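Local coordinates for Hydrogenase/urease maturation factor HypB (Helicobacter pylori, PDB 4LPS), which serves as a low-activity GTPase of the SIMIBI class that is required to insert nickel into [NiFe] hydrogenase and to mature urease, at residues A[35-40]-A[111-116]; A[63-68]-A[219-224]; A[70-75]-A[226-231]. All blocks are in the same frame, centred on the assembly; numbering follows the deposited sequence.

Contact 1. Residues A[35-40]-A[111-116]; sequences AEMKER and SMIEGA. With PO4 (phosphate ion), chain I.
A helix-helix packing contact joins M37 and R40 of helix 29-43 to I113 and E114 of helix 110-122, with a phosphate ion held at its outer end. The short axes run in nearly the same direction, 28° apart, and their closest approach of 10.1 Å leaves room for one layer of side chains. M37 reaches across it. Bent at both chi2 and chi3, its chain curls so that the thioether end lies against the opposite helix: SD of M37 is 4.0 Å from CB of E114, whose side chain it crosses at about a right angle, and CE of M37 is 4.2 Å from CG2 of I113. One turn later R40 meets the aliphatic part of E114: R40 NH2 is 4.0 Å from E114 CG, which sits at the edge of the guanidinium, near its plane. The E114 carboxylate stands almost perpendicular to this plane, at 89°, and its OE2 is salt-bridged instead to K33. A bend at chi3 presents another edge of R40 to the phosphate, probably taken up from the crystallisation liquor. R40 NE gives phosphate O4 a fairly straight hydrogen bond of 2.8 Å (163°), while R40 NH1 bonds O2 at 2.9 Å. With P in the guanidinium plane, the paired bonds should resist rotation of the group. R40 NH2 also forms a salt bridge with D118, and both M37 and R40 touch F117. The contact thus lays helix 29-43, which precedes central strand 47-52, along helix 110-122, which connects edge strand 97-101 with strand 131-135.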
loop_
_atom_site.group_PDB
_atom_site.type_symbol
_atom_site.label_atom_id
_atom_site.label_comp_id
_atom_site.label_asym_id
_atom_site.label_seq_id
_atom_site.Cartn_x
_atom_site.Cartn_y
_atom_site.Cartn_z
ATOM N N ALA A 35 4.723 -2.775 16.768
ATOM C CA ALA A 35 5.430 -4.014 17.062
ATOM C C ALA A 35 4.476 -5.079 17.596
ATOM O O ALA A 35 4.626 -6.267 17.303
ATOM C CB ALA A 35 6.553 -3.755 18.058
ATOM N N GLU A 36 3.503 -4.647 18.394
ATOM C CA GLU A 36 2.505 -5.556 18.951
ATOM C C GLU A 36 1.545 -6.058 17.878
ATOM O O GLU A 36 1.106 -7.207 17.920
ATOM C CB GLU A 36 1.733 -4.870 20.074
ATOM C CG GLU A 36 2.560 -4.654 21.329
ATOM C CD GLU A 36 1.787 -3.934 22.405
ATOM O OE1 GLU A 36 1.897 -4.327 23.584
ATOM O OE2 GLU A 36 1.067 -2.973 22.068
ATOM N N MET A 37 1.198 -5.189 16.933
ATOM C CA MET A 37 0.347 -5.599 15.819
ATOM C C MET A 37 1.086 -6.573 14.915
ATOM O O MET A 37 0.480 -7.491 14.362
ATOM C CB MET A 37 -0.132 -4.392 15.010
ATOM C CG MET A 37 -1.217 -3.566 15.691
ATOM S SD MET A 37 -2.655 -4.544 16.193
ATOM C CE MET A 37 -3.137 -5.262 14.621
ATOM N N LYS A 38 2.387 -6.352 14.744
ATOM C CA LYS A 38 3.213 -7.251 13.944
ATOM C C LYS A 38 3.249 -8.665 14.528
ATOM O O LYS A 38 3.282 -9.644 13.782
ATOM C CB LYS A 38 4.635 -6.708 13.804
ATOM C CG LYS A 38 5.451 -7.439 12.742
ATOM C CD LYS A 38 6.812 -6.804 12.509
ATOM C CE LYS A 38 7.644 -7.655 11.563
ATOM N NZ LYS A 38 9.014 -7.111 11.377
ATOM N N GLU A 39 3.258 -8.768 15.856
ATOM C CA GLU A 39 3.117 -10.061 16.521
ATOM C C GLU A 39 1.870 -10.794 16.038
ATOM O O GLU A 39 1.919 -11.979 15.715
ATOM C CB GLU A 39 3.052 -9.891 18.040
ATOM C CG GLU A 39 4.274 -9.241 18.665
ATOM C CD GLU A 39 4.122 -9.050 20.159
ATOM O OE1 GLU A 39 4.763 -8.127 20.705
ATOM O OE2 GLU A 39 3.360 -9.816 20.791
ATOM N N ARG A 40 0.750 -10.078 15.999
ATOM C CA ARG A 40 -0.525 -10.659 15.595
ATOM C C ARG A 40 -0.554 -11.001 14.109
ATOM O O ARG A 40 -1.163 -11.997 13.717
ATOM C CB ARG A 40 -1.674 -9.711 15.940
ATOM C CG ARG A 40 -1.741 -9.351 17.420
ATOM C CD ARG A 40 -3.048 -8.667 17.776
ATOM N NE ARG A 40 -4.191 -9.559 17.597
ATOM C CZ ARG A 40 -5.458 -9.162 17.608
ATOM N NH1 ARG A 40 -6.433 -10.044 17.436
ATOM N NH2 ARG A 40 -5.750 -7.883 17.790
ATOM N N SER A 111 -2.763 1.662 16.370
ATOM C CA SER A 111 -3.923 1.428 17.225
ATOM C C SER A 111 -5.230 1.385 16.425
ATOM O O SER A 111 -6.190 0.735 16.840
ATOM C CB SER A 111 -3.997 2.500 18.313
ATOM O OG SER A 111 -4.031 3.799 17.750
ATOM N N MET A 112 -5.262 2.071 15.283
ATOM C CA MET A 112 -6.448 2.073 14.426
ATOM C C MET A 112 -6.632 0.742 13.705
ATOM O O MET A 112 -7.760 0.329 13.426
ATOM C CB MET A 112 -6.361 3.195 13.386
ATOM C CG MET A 112 -6.321 4.613 13.943
ATOM S SD MET A 112 -6.121 5.815 12.607
ATOM C CE MET A 112 -5.585 7.273 13.510
ATOM N N ILE A 113 -5.522 0.070 13.410
ATOM C CA ILE A 113 -5.564 -1.204 12.696
ATOM C C ILE A 113 -6.211 -2.300 13.542
ATOM O O ILE A 113 -6.865 -3.198 13.009
ATOM C CB ILE A 113 -4.151 -1.655 12.265
ATOM C CG1 ILE A 113 -3.389 -0.497 11.612
ATOM C CG2 ILE A 113 -4.229 -2.847 11.318
ATOM C CD1 ILE A 113 -4.022 0.002 10.316
ATOM N N GLU A 114 -6.031 -2.214 14.859
ATOM C CA GLU A 114 -6.428 -3.283 15.772
ATOM C C GLU A 114 -7.910 -3.612 15.653
ATOM O O GLU A 114 -8.291 -4.782 15.574
ATOM C CB GLU A 114 -6.108 -2.901 17.219
ATOM C CG GLU A 114 -6.536 -3.950 18.232
ATOM C CD GLU A 114 -6.192 -3.573 19.658
ATOM O OE1 GLU A 114 -6.642 -4.282 20.588
ATOM O OE2 GLU A 114 -5.470 -2.572 19.852
ATOM N N GLY A 115 -8.739 -2.569 15.649
ATOM C CA GLY A 115 -10.178 -2.728 15.548
ATOM C C GLY A 115 -10.595 -3.422 14.268
ATOM O O GLY A 115 -11.391 -4.358 14.291
ATOM N N ALA A 116 -10.052 -2.954 13.147
ATOM C CA ALA A 116 -10.345 -3.541 11.845
ATOM C C ALA A 116 -9.833 -4.978 11.769
ATOM O O ALA A 116 -10.492 -5.853 11.207
ATOM C CB ALA A 116 -9.732 -2.697 10.735
HETATM P P PO4 I . -4.318 -13.214 17.191
HETATM O O1 PO4 I . -3.688 -14.316 16.379
HETATM O O2 PO4 I . -5.409 -12.573 16.375
HETATM O O3 PO4 I . -4.917 -13.769 18.460
HETATM O O4 PO4 I . -3.272 -12.188 17.547
#

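Contact 2. Residues A[63-68]-A[219-224]; sequences LENLAD and KSLEDF
N65 and L66, late in the helix that follows the P-loop, pack against L221 near the start of the C-terminal helix 218-234, a buried helix-to-helix contact beside the nucleotide site of the G domain. The backbones come nearest at L66 and L221, whose CA atoms are 6.9 Å apart. L221 supplies most of the apolar contact. Its CG and CD1 both lie against CB of N65, the CG of L221 being 3.9 Å from that atom, and CD1 of L221 also reaches CD2 of L66 at 4.2 Å. With chi1 at -96°, off the staggered value, the isobutyl group of L221 lies where it touches both neighbours; the same leucine also rests on F69. N65 touches S215, a residue of the GDP pocket. Within helix 218-234, apart from the interface, a salt bridge across one helical turn ties K219 NZ to D223 OD2 at 2.9 Å, using the syn lone pair of the carboxylate. Across the interface itself only carbon meets carbon, even where asparagine takes part, since it contributes its CB. Such a joint depends on close fit and burial, and it places no directional polar bond between the two segments.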
loop_
_atom_site.group_PDB
_atom_site.type_symbol
_atom_site.label_atom_id
_atom_site.label_comp_id
_atom_site.label_asym_id
_atom_site.label_seq_id
_atom_site.Cartn_x
_atom_site.Cartn_y
_atom_site.Cartn_z
ATOM N N LEU A 63 -6.114 -2.423 -6.226
ATOM C CA LEU A 63 -6.595 -3.525 -5.399
ATOM C C LEU A 63 -7.764 -4.244 -6.065
ATOM O O LEU A 63 -7.864 -5.469 -5.987
ATOM C CB LEU A 63 -6.997 -3.022 -4.008
ATOM C CG LEU A 63 -5.876 -2.430 -3.146
ATOM C CD1 LEU A 63 -6.407 -1.977 -1.802
ATOM C CD2 LEU A 63 -4.767 -3.449 -2.949
ATOM N N GLU A 64 -8.651 -3.484 -6.705
ATOM C CA GLU A 64 -9.749 -4.070 -7.473
ATOM C C GLU A 64 -9.216 -5.007 -8.554
ATOM O O GLU A 64 -9.756 -6.091 -8.773
ATOM C CB GLU A 64 -10.615 -2.979 -8.112
ATOM C CG GLU A 64 -11.519 -2.222 -7.146
ATOM C CD GLU A 64 -12.226 -1.052 -7.812
ATOM O OE1 GLU A 64 -11.567 -0.312 -8.573
ATOM O OE2 GLU A 64 -13.441 -0.877 -7.581
ATOM N N ASN A 65 -8.149 -4.578 -9.223
ATOM C CA ASN A 65 -7.526 -5.377 -10.273
ATOM C C ASN A 65 -6.759 -6.583 -9.726
ATOM O O ASN A 65 -6.696 -7.630 -10.371
ATOM C CB ASN A 65 -6.596 -4.500 -11.114
ATOM C CG ASN A 65 -7.354 -3.550 -12.023
ATOM O OD1 ASN A 65 -8.460 -3.854 -12.469
ATOM N ND2 ASN A 65 -6.771 -2.384 -12.285
ATOM N N LEU A 66 -6.173 -6.433 -8.541
ATOM C CA LEU A 66 -5.447 -7.532 -7.904
ATOM C C LEU A 66 -6.393 -8.663 -7.495
ATOM O O LEU A 66 -6.003 -9.830 -7.453
ATOM C CB LEU A 66 -4.666 -7.032 -6.687
ATOM C CG LEU A 66 -3.336 -6.316 -6.950
ATOM C CD1 LEU A 66 -2.767 -5.756 -5.652
ATOM C CD2 LEU A 66 -2.343 -7.258 -7.608
ATOM N N ALA A 67 -7.634 -8.309 -7.184
ATOM C CA ALA A 67 -8.648 -9.291 -6.809
ATOM C C ALA A 67 -8.952 -10.290 -7.924
ATOM O O ALA A 67 -9.566 -11.331 -7.679
ATOM C CB ALA A 67 -9.919 -8.582 -6.392
ATOM N N ASP A 68 -8.533 -9.974 -9.146
ATOM C CA ASP A 68 -8.769 -10.856 -10.282
ATOM C C ASP A 68 -7.776 -12.012 -10.342
ATOM O O ASP A 68 -7.957 -12.950 -11.119
ATOM C CB ASP A 68 -8.729 -10.063 -11.590
ATOM C CG ASP A 68 -9.867 -9.065 -11.701
ATOM O OD1 ASP A 68 -10.939 -9.321 -11.112
ATOM O OD2 ASP A 68 -9.695 -8.032 -12.384
ATOM N N LYS A 219 -0.672 -7.175 -17.641
ATOM C CA LYS A 219 0.654 -7.759 -17.496
ATOM C C LYS A 219 1.453 -7.069 -16.392
ATOM O O LYS A 219 2.206 -7.718 -15.665
ATOM C CB LYS A 219 1.405 -7.681 -18.828
ATOM C CG LYS A 219 2.798 -8.291 -18.820
ATOM C CD LYS A 219 2.798 -9.692 -18.223
ATOM C CE LYS A 219 4.172 -10.337 -18.333
ATOM N NZ LYS A 219 5.269 -9.353 -18.112
ATOM N N SER A 220 1.286 -5.754 -16.266
ATOM C CA SER A 220 1.939 -4.996 -15.201
ATOM C C SER A 220 1.378 -5.382 -13.837
ATOM O O SER A 220 2.109 -5.446 -12.848
ATOM C CB SER A 220 1.784 -3.489 -15.431
ATOM O OG SER A 220 0.482 -3.041 -15.100
ATOM N N LEU A 221 0.075 -5.636 -13.793
ATOM C CA LEU A 221 -0.582 -6.061 -12.564
ATOM C C LEU A 221 -0.066 -7.434 -12.174
ATOM O O LEU A 221 0.217 -7.701 -11.006
ATOM C CB LEU A 221 -2.102 -6.106 -12.742
ATOM C CG LEU A 221 -2.952 -4.909 -12.312
ATOM C CD1 LEU A 221 -2.724 -4.576 -10.843
ATOM C CD2 LEU A 221 -2.683 -3.699 -13.193
ATOM N N GLU A 222 0.033 -8.304 -13.172
ATOM C CA GLU A 222 0.500 -9.669 -12.982
ATOM C C GLU A 222 1.943 -9.706 -12.486
ATOM O O GLU A 222 2.290 -10.518 -11.628
ATOM C CB GLU A 222 0.365 -10.447 -14.292
ATOM C CG GLU A 222 0.805 -11.898 -14.224
ATOM C CD GLU A 222 0.390 -12.682 -15.453
ATOM O OE1 GLU A 222 -0.235 -13.753 -15.295
ATOM O OE2 GLU A 222 0.693 -12.230 -16.578
ATOM N N ASP A 223 2.782 -8.832 -13.035
ATOM C CA ASP A 223 4.180 -8.771 -12.631
ATOM C C ASP A 223 4.311 -8.327 -11.180
ATOM O O ASP A 223 5.124 -8.867 -10.429
ATOM C CB ASP A 223 4.967 -7.831 -13.547
ATOM C CG ASP A 223 5.240 -8.437 -14.912
ATOM O OD1 ASP A 223 4.937 -9.633 -15.103
ATOM O OD2 ASP A 223 5.749 -7.712 -15.797
ATOM N N PHE A 224 3.501 -7.347 -10.789
ATOM C CA PHE A 224 3.562 -6.814 -9.433
ATOM C C PHE A 224 3.020 -7.841 -8.446
ATOM O O PHE A 224 3.521 -7.962 -7.328
ATOM C CB PHE A 224 2.785 -5.496 -9.320
ATOM C CG PHE A 224 2.798 -4.905 -7.937
ATOM C CD1 PHE A 224 3.982 -4.442 -7.381
ATOM C CD2 PHE A 224 1.632 -4.827 -7.187
ATOM C CE1 PHE A 224 4.006 -3.905 -6.100
ATOM C CE2 PHE A 224 1.646 -4.292 -5.907
ATOM C CZ PHE A 224 2.835 -3.830 -5.362
#

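Contact 3. Residues A[70-75]-A[226-231]; sequences KDFKFC and NFLLEK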
loop_
_atom_site.group_PDB
_atom_site.type_symbol
_atom_site.label_atom_id
_atom_site.label_comp_id
_atom_site.label_asym_id
_atom_site.label_seq_id
_atom_site.Cartn_x
_atom_site.Cartn_y
_atom_site.Cartn_z
ATOM N N LYS A 70 -6.544 -15.187 -8.689
ATOM C CA LYS A 70 -7.079 -16.139 -7.726
ATOM C C LYS A 70 -5.991 -16.687 -6.811
ATOM O O LYS A 70 -6.269 -17.115 -5.685
ATOM C CB LYS A 70 -7.795 -17.273 -8.465
ATOM C CG LYS A 70 -9.059 -16.801 -9.174
ATOM C CD LYS A 70 -9.903 -15.949 -8.238
ATOM C CE LYS A 70 -10.122 -14.546 -8.794
ATOM N NZ LYS A 70 -10.957 -13.723 -7.873
ATOM N N ASP A 71 -4.749 -16.648 -7.286
ATOM C CA ASP A 71 -3.614 -17.066 -6.472
ATOM C C ASP A 71 -3.157 -15.952 -5.533
ATOM O O ASP A 71 -2.191 -16.122 -4.787
ATOM C CB ASP A 71 -2.450 -17.514 -7.362
ATOM C CG ASP A 71 -1.957 -16.409 -8.279
ATOM O OD1 ASP A 71 -2.753 -15.504 -8.608
ATOM O OD2 ASP A 71 -0.771 -16.438 -8.671
ATOM N N PHE A 72 -3.859 -14.825 -5.555
ATOM C CA PHE A 72 -3.524 -13.711 -4.677
ATOM C C PHE A 72 -4.657 -13.479 -3.686
ATOM O O PHE A 72 -5.639 -12.796 -3.989
ATOM C CB PHE A 72 -3.246 -12.445 -5.490
ATOM C CG PHE A 72 -2.653 -11.327 -4.685
ATOM C CD1 PHE A 72 -1.395 -11.458 -4.116
ATOM C CD2 PHE A 72 -3.348 -10.143 -4.504
ATOM C CE1 PHE A 72 -0.843 -10.428 -3.376
ATOM C CE2 PHE A 72 -2.805 -9.106 -3.765
ATOM C CZ PHE A 72 -1.550 -9.249 -3.200
ATOM N N LYS A 73 -4.502 -14.056 -2.499
ATOM C CA LYS A 73 -5.554 -14.076 -1.490
ATOM C C LYS A 73 -5.311 -13.012 -0.433
ATOM O O LYS A 73 -4.335 -13.085 0.316
ATOM C CB LYS A 73 -5.629 -15.452 -0.829
ATOM C CG LYS A 73 -5.820 -16.602 -1.800
ATOM C CD LYS A 73 -5.518 -17.925 -1.120
ATOM C CE LYS A 73 -5.448 -19.055 -2.132
ATOM N NZ LYS A 73 -4.984 -20.326 -1.507
ATOM N N PHE A 74 -6.193 -12.021 -0.375
ATOM C CA PHE A 74 -6.007 -10.906 0.543
ATOM C C PHE A 74 -7.315 -10.318 1.058
ATOM O O PHE A 74 -8.375 -10.494 0.455
ATOM C CB PHE A 74 -5.179 -9.808 -0.132
ATOM C CG PHE A 74 -5.904 -9.092 -1.234
ATOM C CD1 PHE A 74 -6.006 -9.659 -2.494
ATOM C CD2 PHE A 74 -6.481 -7.851 -1.013
ATOM C CE1 PHE A 74 -6.667 -9.005 -3.515
ATOM C CE2 PHE A 74 -7.147 -7.190 -2.030
ATOM C CZ PHE A 74 -7.240 -7.767 -3.282
ATOM N N CYS A 75 -7.222 -9.625 2.188
ATOM C CA CYS A 75 -8.314 -8.807 2.698
ATOM C C CYS A 75 -7.764 -7.402 2.924
ATOM O O CYS A 75 -6.546 -7.201 2.932
ATOM C CB CYS A 75 -8.912 -9.404 3.976
ATOM S SG CYS A 75 -7.749 -9.657 5.316
ATOM N N ASN A 226 3.166 -11.136 -8.767
ATOM C CA ASN A 226 4.175 -12.176 -8.607
ATOM C C ASN A 226 5.318 -11.701 -7.725
ATOM O O ASN A 226 5.896 -12.481 -6.968
ATOM C CB ASN A 226 4.715 -12.620 -9.968
ATOM C CG ASN A 226 3.731 -13.483 -10.735
ATOM O OD1 ASN A 226 2.902 -14.173 -10.143
ATOM N ND2 ASN A 226 3.825 -13.453 -12.061
ATOM N N PHE A 227 5.636 -10.415 -7.832
ATOM C CA PHE A 227 6.608 -9.772 -6.958
ATOM C C PHE A 227 6.202 -9.896 -5.495
ATOM O O PHE A 227 7.016 -10.256 -4.642
ATOM C CB PHE A 227 6.761 -8.299 -7.349
ATOM C CG PHE A 227 7.512 -7.471 -6.347
ATOM C CD1 PHE A 227 8.890 -7.576 -6.231
ATOM C CD2 PHE A 227 6.838 -6.571 -5.534
ATOM C CE1 PHE A 227 9.581 -6.809 -5.310
ATOM C CE2 PHE A 227 7.521 -5.800 -4.611
ATOM C CZ PHE A 227 8.896 -5.919 -4.500
ATOM N N LEU A 228 4.937 -9.608 -5.213
ATOM C CA LEU A 228 4.415 -9.695 -3.856
ATOM C C LEU A 228 4.448 -11.129 -3.344
ATOM O O LEU A 228 4.769 -11.373 -2.181
ATOM C CB LEU A 228 2.989 -9.147 -3.801
ATOM C CG LEU A 228 2.823 -7.645 -4.049
ATOM C CD1 LEU A 228 1.363 -7.246 -3.924
ATOM C CD2 LEU A 228 3.676 -6.834 -3.085
ATOM N N LEU A 229 4.106 -12.069 -4.222
ATOM C CA LEU A 229 4.096 -13.486 -3.882
ATOM C C LEU A 229 5.492 -13.959 -3.499
ATOM O O LEU A 229 5.658 -14.745 -2.565
ATOM C CB LEU A 229 3.561 -14.319 -5.051
ATOM C CG LEU A 229 2.045 -14.346 -5.261
ATOM C CD1 LEU A 229 1.682 -15.273 -6.411
ATOM C CD2 LEU A 229 1.334 -14.772 -3.984
ATOM N N GLU A 230 6.493 -13.484 -4.232
ATOM C CA GLU A 230 7.870 -13.870 -3.962
ATOM C C GLU A 230 8.364 -13.228 -2.668
ATOM O O GLU A 230 9.135 -13.831 -1.919
ATOM C CB GLU A 230 8.774 -13.483 -5.135
ATOM C CG GLU A 230 10.267 -13.548 -4.832
ATOM C CD GLU A 230 10.753 -14.959 -4.542
ATOM O OE1 GLU A 230 10.050 -15.931 -4.897
ATOM O OE2 GLU A 230 11.845 -15.098 -3.950
ATOM N N LYS A 231 7.913 -12.005 -2.404
ATOM C CA LYS A 231 8.300 -11.306 -1.184
ATOM C C LYS A 231 7.765 -12.029 0.050
ATOM O O LYS A 231 8.466 -12.143 1.056
ATOM C CB LYS A 231 7.826 -9.852 -1.225
ATOM C CG LYS A 231 8.794 -8.953 -1.988
ATOM C CD LYS A 231 10.168 -9.007 -1.330
ATOM C CE LYS A 231 11.209 -8.245 -2.124
ATOM N NZ LYS A 231 11.805 -9.125 -3.167
#
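F72 and L229 mark the closest backbone approach, their CA atoms 7.7 Å apart, where the loop entering strand 74-80 passes beside the C-terminal helix. In F72, CG stands anti to the backbone N (chi1 -169°), which carries the ring toward the helix, its far end to L228 and its CD1 side to L229. CZ of F72 meets CD1 of L228 obliquely at 3.6 Å, whereas CD2 of L229 sits at the ring edge, near its plane, 4.3 Å from CD1 of F72. The two leucines thus meet the ring at different parts of its rim. L229 also leans on D71: CD1 of L229 is 3.5 Å from OD2 of D71, the two side chains crossing at about a right angle, and CD2 of L229 is 3.9 Å from the D71 carbonyl O. D71 OD2 is salt-bridged to K225, just before segment 226-231 on the same helix. Deeper in, L228 touches L49 and I154 on neighbouring strands, and F72 meets the ring of F131. The chemistry grades from a carbon core around F72 and L228 to a polar margin at D71: between the two segments the joint is apolar packing, and the charge of D71 is met by K225 outside them.

Contacts 2 and 3 adjoin: their centres are 9 Å apart, both draw on helix 218-234, and L66 CD1 of the former packs 3.8 Å from F72 CE2 of the latter. Helix 59-66 and the loop leading into strand 74-80 thus lie against successive parts of helix 218-234. Contact 2 is close to the nucleotide, the N65 side chain being about 6 Å from GDP. Contact 1 stands apart, its centre about 26 Å from that of contact 2, on the opposite side of the chain's centre, and 21 Å from that of contact 3. The metal-site residue given nearest to it is H107, an inferred nickel ligand, its side chain about 10 Å from that of I113.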